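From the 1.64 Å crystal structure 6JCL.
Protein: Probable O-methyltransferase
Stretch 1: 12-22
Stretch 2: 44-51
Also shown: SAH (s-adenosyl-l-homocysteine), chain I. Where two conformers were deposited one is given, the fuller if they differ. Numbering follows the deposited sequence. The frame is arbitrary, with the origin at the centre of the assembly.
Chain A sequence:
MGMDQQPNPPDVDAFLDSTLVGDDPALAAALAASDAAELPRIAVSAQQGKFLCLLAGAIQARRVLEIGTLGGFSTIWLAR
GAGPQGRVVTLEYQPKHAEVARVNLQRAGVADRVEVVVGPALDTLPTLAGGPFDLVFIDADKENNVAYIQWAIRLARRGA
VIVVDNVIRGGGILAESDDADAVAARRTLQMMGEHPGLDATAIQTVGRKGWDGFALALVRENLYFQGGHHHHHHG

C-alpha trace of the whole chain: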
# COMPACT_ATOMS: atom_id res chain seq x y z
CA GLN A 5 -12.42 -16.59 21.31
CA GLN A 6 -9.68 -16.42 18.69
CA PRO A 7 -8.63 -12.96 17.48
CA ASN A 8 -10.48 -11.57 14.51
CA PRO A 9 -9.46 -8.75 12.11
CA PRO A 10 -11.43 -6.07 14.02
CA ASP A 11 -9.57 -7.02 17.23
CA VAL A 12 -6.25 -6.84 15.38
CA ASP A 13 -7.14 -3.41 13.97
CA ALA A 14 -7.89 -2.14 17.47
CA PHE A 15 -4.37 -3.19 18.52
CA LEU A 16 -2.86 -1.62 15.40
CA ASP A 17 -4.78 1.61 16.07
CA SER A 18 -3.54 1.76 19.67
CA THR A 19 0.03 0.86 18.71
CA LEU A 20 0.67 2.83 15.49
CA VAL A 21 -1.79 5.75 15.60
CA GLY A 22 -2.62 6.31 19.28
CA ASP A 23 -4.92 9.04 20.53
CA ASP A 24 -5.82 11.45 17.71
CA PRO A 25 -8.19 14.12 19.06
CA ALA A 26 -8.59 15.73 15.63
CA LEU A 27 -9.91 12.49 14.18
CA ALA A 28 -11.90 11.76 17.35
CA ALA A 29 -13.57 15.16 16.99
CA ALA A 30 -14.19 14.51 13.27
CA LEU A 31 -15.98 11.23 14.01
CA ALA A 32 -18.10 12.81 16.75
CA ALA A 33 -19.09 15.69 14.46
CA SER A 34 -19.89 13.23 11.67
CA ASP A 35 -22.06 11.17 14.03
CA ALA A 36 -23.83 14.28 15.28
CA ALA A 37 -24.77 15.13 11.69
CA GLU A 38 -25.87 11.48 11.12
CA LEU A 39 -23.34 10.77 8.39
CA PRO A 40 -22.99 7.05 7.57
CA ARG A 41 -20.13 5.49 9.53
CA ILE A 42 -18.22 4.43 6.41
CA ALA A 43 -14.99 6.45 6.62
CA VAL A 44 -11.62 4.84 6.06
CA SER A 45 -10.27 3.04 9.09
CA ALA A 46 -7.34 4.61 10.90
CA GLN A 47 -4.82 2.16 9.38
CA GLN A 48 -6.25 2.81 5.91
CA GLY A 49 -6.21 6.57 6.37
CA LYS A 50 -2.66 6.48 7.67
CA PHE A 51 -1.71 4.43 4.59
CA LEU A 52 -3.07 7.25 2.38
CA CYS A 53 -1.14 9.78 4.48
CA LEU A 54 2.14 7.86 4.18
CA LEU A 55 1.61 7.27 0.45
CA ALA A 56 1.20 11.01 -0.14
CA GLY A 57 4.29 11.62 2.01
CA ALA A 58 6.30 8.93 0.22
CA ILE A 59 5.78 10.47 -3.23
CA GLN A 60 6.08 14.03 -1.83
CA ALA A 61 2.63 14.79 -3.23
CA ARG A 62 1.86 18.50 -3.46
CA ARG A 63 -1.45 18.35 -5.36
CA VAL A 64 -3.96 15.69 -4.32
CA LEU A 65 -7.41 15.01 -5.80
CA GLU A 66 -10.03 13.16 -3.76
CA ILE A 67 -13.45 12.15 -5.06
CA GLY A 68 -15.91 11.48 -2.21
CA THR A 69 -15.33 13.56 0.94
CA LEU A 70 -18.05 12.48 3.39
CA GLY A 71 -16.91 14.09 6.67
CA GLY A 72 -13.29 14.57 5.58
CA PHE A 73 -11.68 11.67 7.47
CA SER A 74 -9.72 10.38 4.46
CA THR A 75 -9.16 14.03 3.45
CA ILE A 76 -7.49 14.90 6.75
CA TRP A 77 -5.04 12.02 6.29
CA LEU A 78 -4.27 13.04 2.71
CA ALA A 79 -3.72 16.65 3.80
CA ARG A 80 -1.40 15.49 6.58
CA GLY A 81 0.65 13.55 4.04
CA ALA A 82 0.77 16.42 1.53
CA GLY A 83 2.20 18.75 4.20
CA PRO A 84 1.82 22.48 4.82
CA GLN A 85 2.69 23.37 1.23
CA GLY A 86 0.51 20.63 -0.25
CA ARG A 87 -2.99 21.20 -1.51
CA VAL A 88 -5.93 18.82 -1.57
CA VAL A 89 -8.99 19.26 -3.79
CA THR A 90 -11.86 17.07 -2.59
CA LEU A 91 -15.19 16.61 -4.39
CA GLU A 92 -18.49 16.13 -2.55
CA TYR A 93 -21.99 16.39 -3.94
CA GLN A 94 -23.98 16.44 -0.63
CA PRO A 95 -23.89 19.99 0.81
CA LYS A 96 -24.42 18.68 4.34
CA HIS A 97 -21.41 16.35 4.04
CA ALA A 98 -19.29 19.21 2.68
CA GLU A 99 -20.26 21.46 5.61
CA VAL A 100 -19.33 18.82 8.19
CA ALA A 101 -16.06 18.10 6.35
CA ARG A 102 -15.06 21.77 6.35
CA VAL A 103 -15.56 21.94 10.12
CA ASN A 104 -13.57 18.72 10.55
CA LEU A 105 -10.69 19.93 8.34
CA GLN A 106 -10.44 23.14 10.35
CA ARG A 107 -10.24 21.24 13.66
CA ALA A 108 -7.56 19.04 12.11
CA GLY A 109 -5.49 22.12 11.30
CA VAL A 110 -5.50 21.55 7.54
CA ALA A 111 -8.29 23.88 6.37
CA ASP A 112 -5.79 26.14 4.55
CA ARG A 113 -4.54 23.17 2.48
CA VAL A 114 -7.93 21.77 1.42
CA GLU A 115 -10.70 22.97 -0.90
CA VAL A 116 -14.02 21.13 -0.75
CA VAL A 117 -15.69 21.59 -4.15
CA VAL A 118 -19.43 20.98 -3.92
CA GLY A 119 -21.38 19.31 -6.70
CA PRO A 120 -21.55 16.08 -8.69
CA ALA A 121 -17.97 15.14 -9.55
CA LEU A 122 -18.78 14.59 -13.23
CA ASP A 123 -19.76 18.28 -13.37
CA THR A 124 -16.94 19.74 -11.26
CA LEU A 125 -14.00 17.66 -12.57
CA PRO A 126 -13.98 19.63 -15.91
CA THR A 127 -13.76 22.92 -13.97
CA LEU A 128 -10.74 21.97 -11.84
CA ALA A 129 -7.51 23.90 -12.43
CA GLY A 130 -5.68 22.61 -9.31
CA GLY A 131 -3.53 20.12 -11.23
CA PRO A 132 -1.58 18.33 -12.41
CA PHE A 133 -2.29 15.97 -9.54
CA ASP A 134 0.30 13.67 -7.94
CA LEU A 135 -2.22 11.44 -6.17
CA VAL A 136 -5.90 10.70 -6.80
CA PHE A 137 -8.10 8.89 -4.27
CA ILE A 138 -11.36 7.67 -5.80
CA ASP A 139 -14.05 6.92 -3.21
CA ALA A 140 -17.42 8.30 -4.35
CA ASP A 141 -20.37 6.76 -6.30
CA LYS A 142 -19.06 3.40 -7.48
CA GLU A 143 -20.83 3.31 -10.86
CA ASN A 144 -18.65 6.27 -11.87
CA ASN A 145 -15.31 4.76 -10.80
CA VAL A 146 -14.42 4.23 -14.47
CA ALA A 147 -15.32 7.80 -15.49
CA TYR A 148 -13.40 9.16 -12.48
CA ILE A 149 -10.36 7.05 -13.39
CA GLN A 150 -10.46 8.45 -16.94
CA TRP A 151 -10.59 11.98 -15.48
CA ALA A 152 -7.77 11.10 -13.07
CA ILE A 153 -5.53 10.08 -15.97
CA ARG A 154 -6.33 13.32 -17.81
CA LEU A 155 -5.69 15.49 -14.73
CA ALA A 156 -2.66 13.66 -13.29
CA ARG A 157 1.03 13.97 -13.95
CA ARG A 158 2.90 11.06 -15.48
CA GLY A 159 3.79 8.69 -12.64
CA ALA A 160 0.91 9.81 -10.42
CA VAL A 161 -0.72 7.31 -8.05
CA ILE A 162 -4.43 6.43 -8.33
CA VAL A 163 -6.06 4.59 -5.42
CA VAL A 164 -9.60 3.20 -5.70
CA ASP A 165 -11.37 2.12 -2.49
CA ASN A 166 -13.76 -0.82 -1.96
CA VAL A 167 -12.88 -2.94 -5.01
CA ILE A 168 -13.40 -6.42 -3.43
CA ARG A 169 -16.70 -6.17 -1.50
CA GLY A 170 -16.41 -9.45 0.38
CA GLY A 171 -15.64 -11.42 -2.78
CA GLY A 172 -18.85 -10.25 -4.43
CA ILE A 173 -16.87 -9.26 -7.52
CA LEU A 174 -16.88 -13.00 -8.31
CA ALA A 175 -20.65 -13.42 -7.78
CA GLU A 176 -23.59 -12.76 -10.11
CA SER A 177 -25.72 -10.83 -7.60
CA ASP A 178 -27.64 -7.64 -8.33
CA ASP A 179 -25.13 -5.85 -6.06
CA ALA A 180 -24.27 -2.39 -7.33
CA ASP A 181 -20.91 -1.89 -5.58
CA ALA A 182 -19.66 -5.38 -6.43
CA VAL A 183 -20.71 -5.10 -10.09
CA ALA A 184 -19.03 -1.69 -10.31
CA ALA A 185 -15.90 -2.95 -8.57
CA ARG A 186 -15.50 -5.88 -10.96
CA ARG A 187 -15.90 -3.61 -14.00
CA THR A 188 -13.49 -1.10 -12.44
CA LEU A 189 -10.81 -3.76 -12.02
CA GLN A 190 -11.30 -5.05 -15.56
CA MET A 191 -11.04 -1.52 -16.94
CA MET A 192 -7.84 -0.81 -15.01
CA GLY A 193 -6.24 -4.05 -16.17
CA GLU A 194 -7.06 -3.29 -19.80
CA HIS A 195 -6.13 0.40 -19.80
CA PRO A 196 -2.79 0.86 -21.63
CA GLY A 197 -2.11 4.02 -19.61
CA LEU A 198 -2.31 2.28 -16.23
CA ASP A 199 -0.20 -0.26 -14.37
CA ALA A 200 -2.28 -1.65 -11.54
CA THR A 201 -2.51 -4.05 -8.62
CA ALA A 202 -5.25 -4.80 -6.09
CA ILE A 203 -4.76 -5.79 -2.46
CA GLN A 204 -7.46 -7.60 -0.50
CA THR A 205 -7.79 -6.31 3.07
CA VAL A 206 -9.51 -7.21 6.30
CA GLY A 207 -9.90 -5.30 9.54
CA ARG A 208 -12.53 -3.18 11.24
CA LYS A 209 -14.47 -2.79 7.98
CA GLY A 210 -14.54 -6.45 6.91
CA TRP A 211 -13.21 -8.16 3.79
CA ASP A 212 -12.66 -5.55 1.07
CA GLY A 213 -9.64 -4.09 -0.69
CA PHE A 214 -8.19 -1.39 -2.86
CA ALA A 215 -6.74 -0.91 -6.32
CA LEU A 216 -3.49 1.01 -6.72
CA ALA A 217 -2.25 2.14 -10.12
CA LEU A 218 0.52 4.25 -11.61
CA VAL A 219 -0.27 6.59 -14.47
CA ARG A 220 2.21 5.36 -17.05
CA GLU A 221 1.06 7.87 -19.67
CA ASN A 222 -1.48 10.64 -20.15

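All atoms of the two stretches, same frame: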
# COMPACT_ATOMS: atom_id res chain seq x y z
N VAL A 12 -7.61 -7.18 15.80
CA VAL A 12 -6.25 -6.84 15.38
C VAL A 12 -6.16 -5.37 15.02
O VAL A 12 -5.21 -4.68 15.41
CB VAL A 12 -5.81 -7.75 14.23
CG1 VAL A 12 -4.48 -7.25 13.65
CG2 VAL A 12 -5.68 -9.18 14.74
N ASP A 13 -7.17 -4.84 14.32
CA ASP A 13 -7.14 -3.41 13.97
C ASP A 13 -7.16 -2.53 15.21
O ASP A 13 -6.55 -1.46 15.22
CB ASP A 13 -8.32 -3.03 13.08
CG ASP A 13 -7.93 -2.83 11.61
OD1 ASP A 13 -6.79 -3.18 11.20
OD2 ASP A 13 -8.78 -2.32 10.85
N ALA A 14 -7.90 -2.94 16.25
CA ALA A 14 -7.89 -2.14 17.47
C ALA A 14 -6.49 -2.07 18.07
O ALA A 14 -6.05 -1.00 18.52
CB ALA A 14 -8.88 -2.71 18.49
N PHE A 15 -5.76 -3.19 18.06
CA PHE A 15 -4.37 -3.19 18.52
C PHE A 15 -3.50 -2.31 17.63
O PHE A 15 -2.70 -1.50 18.13
CB PHE A 15 -3.84 -4.64 18.56
CG PHE A 15 -2.35 -4.75 18.78
CD1 PHE A 15 -1.81 -4.69 20.06
CD2 PHE A 15 -1.50 -4.96 17.70
CE1 PHE A 15 -0.41 -4.81 20.25
CE2 PHE A 15 -0.12 -5.07 17.88
CZ PHE A 15 0.42 -5.00 19.15
N LEU A 16 -3.66 -2.43 16.31
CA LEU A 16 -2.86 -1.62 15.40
C LEU A 16 -3.16 -0.14 15.60
O LEU A 16 -2.24 0.69 15.57
CB LEU A 16 -3.14 -2.04 13.95
CG LEU A 16 -2.78 -3.47 13.53
CD1 LEU A 16 -3.15 -3.71 12.09
CD2 LEU A 16 -1.30 -3.72 13.73
N ASP A 17 -4.43 0.22 15.81
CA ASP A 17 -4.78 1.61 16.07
C ASP A 17 -4.07 2.12 17.32
O ASP A 17 -3.44 3.18 17.30
CB ASP A 17 -6.30 1.77 16.21
CG ASP A 17 -7.04 1.64 14.90
OD1 ASP A 17 -6.40 1.53 13.83
OD2 ASP A 17 -8.29 1.65 14.92
N SER A 18 -4.13 1.34 18.40
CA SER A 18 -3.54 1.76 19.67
C SER A 18 -2.02 1.82 19.59
O SER A 18 -1.39 2.63 20.29
CB SER A 18 -3.97 0.81 20.78
OG SER A 18 -3.08 0.88 21.88
N THR A 19 -1.41 0.99 18.74
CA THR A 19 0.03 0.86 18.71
C THR A 19 0.69 1.83 17.73
O THR A 19 1.78 2.35 18.02
CB THR A 19 0.37 -0.58 18.36
OG1 THR A 19 -0.16 -1.44 19.39
CG2 THR A 19 1.87 -0.78 18.25
N LEU A 20 0.06 2.08 16.58
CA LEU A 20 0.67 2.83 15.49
C LEU A 20 0.07 4.21 15.28
O LEU A 20 0.73 5.05 14.66
CB LEU A 20 0.56 2.04 14.18
CG LEU A 20 1.22 0.66 14.17
CD1 LEU A 20 1.01 0.03 12.81
CD2 LEU A 20 2.70 0.76 14.49
N VAL A 21 -1.15 4.45 15.73
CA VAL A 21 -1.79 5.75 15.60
C VAL A 21 -1.92 6.44 16.96
O VAL A 21 -1.52 7.60 17.12
CB VAL A 21 -3.16 5.62 14.90
CG1 VAL A 21 -3.86 7.00 14.82
CG2 VAL A 21 -2.99 5.03 13.50
N GLY A 22 -2.45 5.73 17.96
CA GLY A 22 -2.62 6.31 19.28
C GLY A 22 -3.82 7.25 19.35
O GLY A 22 -4.70 7.23 18.50
N VAL A 44 -12.76 5.75 6.01
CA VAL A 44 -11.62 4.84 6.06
C VAL A 44 -11.28 4.55 7.52
O VAL A 44 -11.48 5.38 8.41
CB VAL A 44 -10.38 5.41 5.33
CG1 VAL A 44 -10.64 5.49 3.84
CG2 VAL A 44 -9.98 6.77 5.90
N SER A 45 -10.78 3.34 7.77
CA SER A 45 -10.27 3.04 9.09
C SER A 45 -8.99 3.84 9.34
O SER A 45 -8.40 4.40 8.41
CB SER A 45 -9.98 1.56 9.23
OG SER A 45 -8.85 1.25 8.42
N ALA A 46 -8.55 3.85 10.59
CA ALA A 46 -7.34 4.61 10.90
C ALA A 46 -6.11 4.05 10.17
O ALA A 46 -5.28 4.81 9.68
CB ALA A 46 -7.10 4.65 12.41
N GLN A 47 -5.97 2.71 10.09
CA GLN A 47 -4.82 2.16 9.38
C GLN A 47 -4.87 2.51 7.89
O GLN A 47 -3.83 2.78 7.26
CB GLN A 47 -4.74 0.64 9.56
CG GLN A 47 -4.53 0.15 11.03
CD GLN A 47 -3.36 0.82 11.74
OE1 GLN A 47 -2.20 0.69 11.34
NE2 GLN A 47 -3.66 1.55 12.82
N GLN A 48 -6.07 2.47 7.31
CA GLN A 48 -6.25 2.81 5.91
C GLN A 48 -5.96 4.28 5.66
O GLN A 48 -5.31 4.64 4.67
CB GLN A 48 -7.68 2.48 5.47
CG GLN A 48 -8.00 1.02 5.48
CD GLN A 48 -9.49 0.76 5.26
OE1 GLN A 48 -10.31 1.66 5.41
NE2 GLN A 48 -9.83 -0.48 4.92
N GLY A 49 -6.49 5.15 6.51
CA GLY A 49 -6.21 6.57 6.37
C GLY A 49 -4.73 6.86 6.52
O GLY A 49 -4.15 7.59 5.71
N LYS A 50 -4.09 6.26 7.51
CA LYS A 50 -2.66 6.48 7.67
C LYS A 50 -1.89 6.00 6.45
O LYS A 50 -0.91 6.63 6.05
CB LYS A 50 -2.16 5.78 8.93
CG LYS A 50 -0.68 6.11 9.22
CD LYS A 50 -0.53 6.46 10.68
CE LYS A 50 0.82 7.06 10.95
NZ LYS A 50 1.30 6.64 12.27
N PHE A 51 -2.33 4.89 5.83
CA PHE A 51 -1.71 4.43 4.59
C PHE A 51 -1.77 5.52 3.51
O PHE A 51 -0.77 5.78 2.82
CB PHE A 51 -2.39 3.13 4.11
CG PHE A 51 -1.93 2.68 2.76
CD1 PHE A 51 -0.84 1.82 2.63
CD2 PHE A 51 -2.57 3.11 1.61
CE1 PHE A 51 -0.41 1.40 1.38
CE2 PHE A 51 -2.15 2.68 0.36
CZ PHE A 51 -1.06 1.83 0.24
N SAH I . -13.60 9.14 1.49
CA SAH I . -14.43 9.24 2.70
CB SAH I . -15.73 8.46 2.50
CG SAH I . -16.50 8.83 1.24
SD SAH I . -18.16 8.11 1.30
C SAH I . -13.69 8.72 3.92
O SAH I . -13.63 9.36 4.98
OXT SAH I . -13.10 7.65 3.84
C5' SAH I . -18.66 8.55 -0.38
C4' SAH I . -18.99 10.04 -0.56
O4' SAH I . -19.16 10.27 -1.94
C3' SAH I . -20.29 10.49 0.10
O3' SAH I . -20.02 11.63 0.92
C2' SAH I . -21.20 10.88 -1.05
O2' SAH I . -22.13 11.92 -0.75
C1' SAH I . -20.18 11.23 -2.14
N9 SAH I . -20.68 11.17 -3.52
C8 SAH I . -21.57 10.26 -4.04
N7 SAH I . -21.75 10.57 -5.34
C5 SAH I . -20.99 11.65 -5.64
C6 SAH I . -20.82 12.37 -6.83
N6 SAH I . -21.48 12.04 -7.95
N1 SAH I . -19.96 13.44 -6.82
C2 SAH I . -19.29 13.81 -5.66
N3 SAH I . -19.46 13.10 -4.49
C4 SAH I . -20.31 12.04 -4.50
O HOH W 1 -8.57 -1.45 8.42
O HOH W 2 -7.86 0.74 11.59
O HOH W 3 -10.08 2.98 12.88

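The knob at the centre of this helix-helix contact is a polar side chain, Gln 47, which sits in a hole formed by Asp 13, Leu 16, Asp 17 and Leu 20. The two helices run at 48° to each other, with axes 10.2 Å apart at closest approach. Gln 47 has the largest area covered by the opposing stretch of any residue here, and its folded side chain, with chi1 and chi2 both m, lays CD against Leu 16 CB at 3.6 Å. Its amide is held by a nearly straight hydrogen bond from Gln 47 NE2 to Asp 17 OD1 (2.9 Å, 170°). Gln 47 NE2 also lies 3.2 Å from Leu 16 O, while Gln 47 OE1 packs 3.6 Å from Leu 20 CD1 and finds its polar partner elsewhere in the structure.

One turn further along, Lys 50 reaches the C-terminal part of the first helix, where Lys 50 NZ donates to Leu 20 O at 2.9 Å. This carbonyl lies where the helix has widened into a pi-type turn: Gly 22 N bonds to Asp 17 O at 2.8 Å, and Gly 22 then leaves helical geometry with positive phi. Val 21 adds apolar packing, its CG2 lying 4.0 Å from Lys 50 CD and 4.3 Å from Ala 46 CB.

Water completes the contact at the start of the second helix. Ser 45 caps that helix, its OG accepting from Gln 48 N at 3.2 Å, and one water links the same OG to Asp 13 OD2, 2.7 and 2.6 Å from the water oxygen. Asp 17 serves the backbone amides of Ala 46 and Gln 47, in the first turn of the helix, through two further waters: one donates to Asp 17 OD1 and accepts from Gln 47 N, the other donates to Asp 17 OD2 and accepts from Ala 46 N.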